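Local coordinates for SCO1/SenC family lipoprotein (Bacillus anthracis, PDB 4HDE) that probably takes part in copper delivery to, and assembly of, cytochrome c oxidase, as many SCO1/SenC proteins of the thioredoxin superfamily do, at residues Trp35-Met40 and Asp117-Leu122. Numbering follows the deposited sequence.
Sequences WVADFM and DNFQSL
Phe39 and Phe119 reach each other through nearly the same first torsion: each ring carbon CG stands opposite its own carbonyl carbon and beside the backbone N, with chi1 of -69° in Phe39 and -66° in Phe119. Both CB atoms already point across the gap, so the rings bridge the 9.9 Å between Phe39 CA and Phe119 CA. The pair is T-shaped: the planes stand at 74° and the ring centroids lie 5.2 Å apart. Phe39 supplies the edge, and Phe119 the face. The closest approach is from Phe39 CZ to Phe119 CD2, 3.5 Å, with CD2 near the plane of the Phe39 ring. Beside it, Phe39 CE2 sits 3.7 Å from Phe119 CG and lies over that face toward its rim, so the edge lies over the CG-CD2 side of the ring, off its centre. Two residues back along the strand, Ala37 CB adds a looser apolar touch at 4.3 Å from Phe119 CE1.

The cluster extends beyond the pair, since Phe119 also meets Tyr138 edge-to-face and Phe39 meets the ring of Phe74. Residues 35-40 form the central strand of the five-stranded mixed sheet of this thioredoxin-like fold, and Phe119 joins the C-terminal part of helix 108-119 to one side of it; Gln120, which follows, has positive phi. No hydrogen bond crosses between the segments; all three touching residues are buried, which is consistent with cohesion mainly from dispersion, probably with a small electrostatic share from the Phe39 CE2 and CZ C-H groups facing the Phe119 pi face.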
# COMPACT_ATOMS: atom_id res chain seq x y z
N TRP A 35 -1.45 3.18 8.89
CA TRP A 35 -1.29 3.22 7.45
C TRP A 35 -1.92 2.04 6.73
O TRP A 35 -2.21 1.00 7.32
CB TRP A 35 0.17 3.43 7.05
CG TRP A 35 1.21 2.46 7.56
CD1 TRP A 35 1.66 2.34 8.84
CD2 TRP A 35 1.99 1.54 6.78
NE1 TRP A 35 2.66 1.39 8.91
CE2 TRP A 35 2.88 0.89 7.66
CE3 TRP A 35 2.03 1.21 5.42
CZ2 TRP A 35 3.78 -0.09 7.23
CZ3 TRP A 35 2.93 0.24 5.00
CH2 TRP A 35 3.79 -0.40 5.90
N VAL A 36 -2.17 2.25 5.45
CA VAL A 36 -2.77 1.24 4.59
C VAL A 36 -1.82 0.96 3.45
O VAL A 36 -1.31 1.88 2.82
CB VAL A 36 -4.10 1.74 4.01
CG1 VAL A 36 -4.75 0.66 3.16
CG2 VAL A 36 -5.04 2.15 5.14
N ALA A 37 -1.56 -0.32 3.21
CA ALA A 37 -0.61 -0.75 2.18
C ALA A 37 -1.30 -1.54 1.06
O ALA A 37 -2.24 -2.32 1.30
CB ALA A 37 0.48 -1.59 2.79
N ASP A 38 -0.82 -1.34 -0.17
CA ASP A 38 -1.10 -2.28 -1.24
C ASP A 38 0.14 -2.51 -2.10
O ASP A 38 1.17 -1.86 -1.91
CB ASP A 38 -2.34 -1.86 -2.06
CG ASP A 38 -2.11 -0.65 -2.95
OD1 ASP A 38 -1.09 0.05 -2.79
OD2 ASP A 38 -2.98 -0.36 -3.82
N PHE A 39 0.03 -3.46 -3.03
CA PHE A 39 1.08 -3.83 -3.97
C PHE A 39 0.55 -3.64 -5.38
O PHE A 39 -0.57 -4.04 -5.68
CB PHE A 39 1.50 -5.29 -3.75
CG PHE A 39 2.23 -5.51 -2.46
CD1 PHE A 39 3.62 -5.52 -2.44
CD2 PHE A 39 1.54 -5.70 -1.27
CE1 PHE A 39 4.31 -5.71 -1.25
CE2 PHE A 39 2.24 -5.89 -0.08
CZ PHE A 39 3.62 -5.90 -0.07
N MSE A 40 1.35 -3.03 -6.25
CA MSE A 40 0.90 -2.71 -7.60
C MSE A 40 2.09 -2.48 -8.52
O MSE A 40 3.24 -2.56 -8.10
CB MSE A 40 0.02 -1.47 -7.58
CG MSE A 40 0.63 -0.31 -6.80
SE MSE A 40 0.28 1.41 -7.63
CE MSE A 40 1.63 1.35 -9.02
N ASP A 117 7.22 -12.55 3.16
CA ASP A 117 7.52 -12.67 4.58
C ASP A 117 6.67 -11.77 5.46
O ASP A 117 6.42 -12.10 6.62
CB ASP A 117 9.01 -12.39 4.82
CG ASP A 117 9.89 -13.55 4.42
OD1 ASP A 117 9.34 -14.61 4.06
OD2 ASP A 117 11.13 -13.41 4.46
N ASN A 118 6.22 -10.66 4.91
CA ASN A 118 5.48 -9.68 5.69
C ASN A 118 3.98 -9.65 5.41
O ASN A 118 3.18 -9.36 6.30
CB ASN A 118 6.07 -8.29 5.48
CG ASN A 118 7.50 -8.22 5.95
OD1 ASN A 118 7.77 -8.14 7.14
ND2 ASN A 118 8.43 -8.29 5.01
N PHE A 119 3.61 -9.94 4.17
CA PHE A 119 2.21 -9.85 3.78
C PHE A 119 1.63 -11.16 3.26
O PHE A 119 0.50 -11.17 2.76
CB PHE A 119 2.02 -8.72 2.77
CG PHE A 119 2.28 -7.36 3.34
CD1 PHE A 119 1.26 -6.63 3.94
CD2 PHE A 119 3.55 -6.80 3.31
CE1 PHE A 119 1.49 -5.39 4.48
CE2 PHE A 119 3.80 -5.56 3.85
CZ PHE A 119 2.76 -4.85 4.43
N GLN A 120 2.38 -12.25 3.39
CA GLN A 120 1.92 -13.57 2.98
C GLN A 120 1.34 -13.56 1.58
O GLN A 120 0.32 -14.21 1.31
CB GLN A 120 0.88 -14.10 3.98
CG GLN A 120 1.35 -14.00 5.41
CD GLN A 120 0.50 -14.79 6.37
OE1 GLN A 120 -0.40 -15.52 5.96
NE2 GLN A 120 0.77 -14.65 7.66
N SER A 121 2.01 -12.84 0.69
CA SER A 121 1.53 -12.66 -0.67
C SER A 121 2.63 -12.98 -1.69
O SER A 121 3.74 -12.46 -1.59
CB SER A 121 1.05 -11.22 -0.85
OG SER A 121 0.44 -11.02 -2.11
N LEU A 122 2.30 -13.81 -2.67
CA LEU A 122 3.24 -14.20 -3.71
C LEU A 122 3.42 -13.09 -4.73
O LEU A 122 2.45 -12.48 -5.17
CB LEU A 122 2.76 -15.47 -4.42
CG LEU A 122 3.60 -15.92 -5.61
CD1 LEU A 122 4.95 -16.46 -5.15
CD2 LEU A 122 2.87 -16.98 -6.42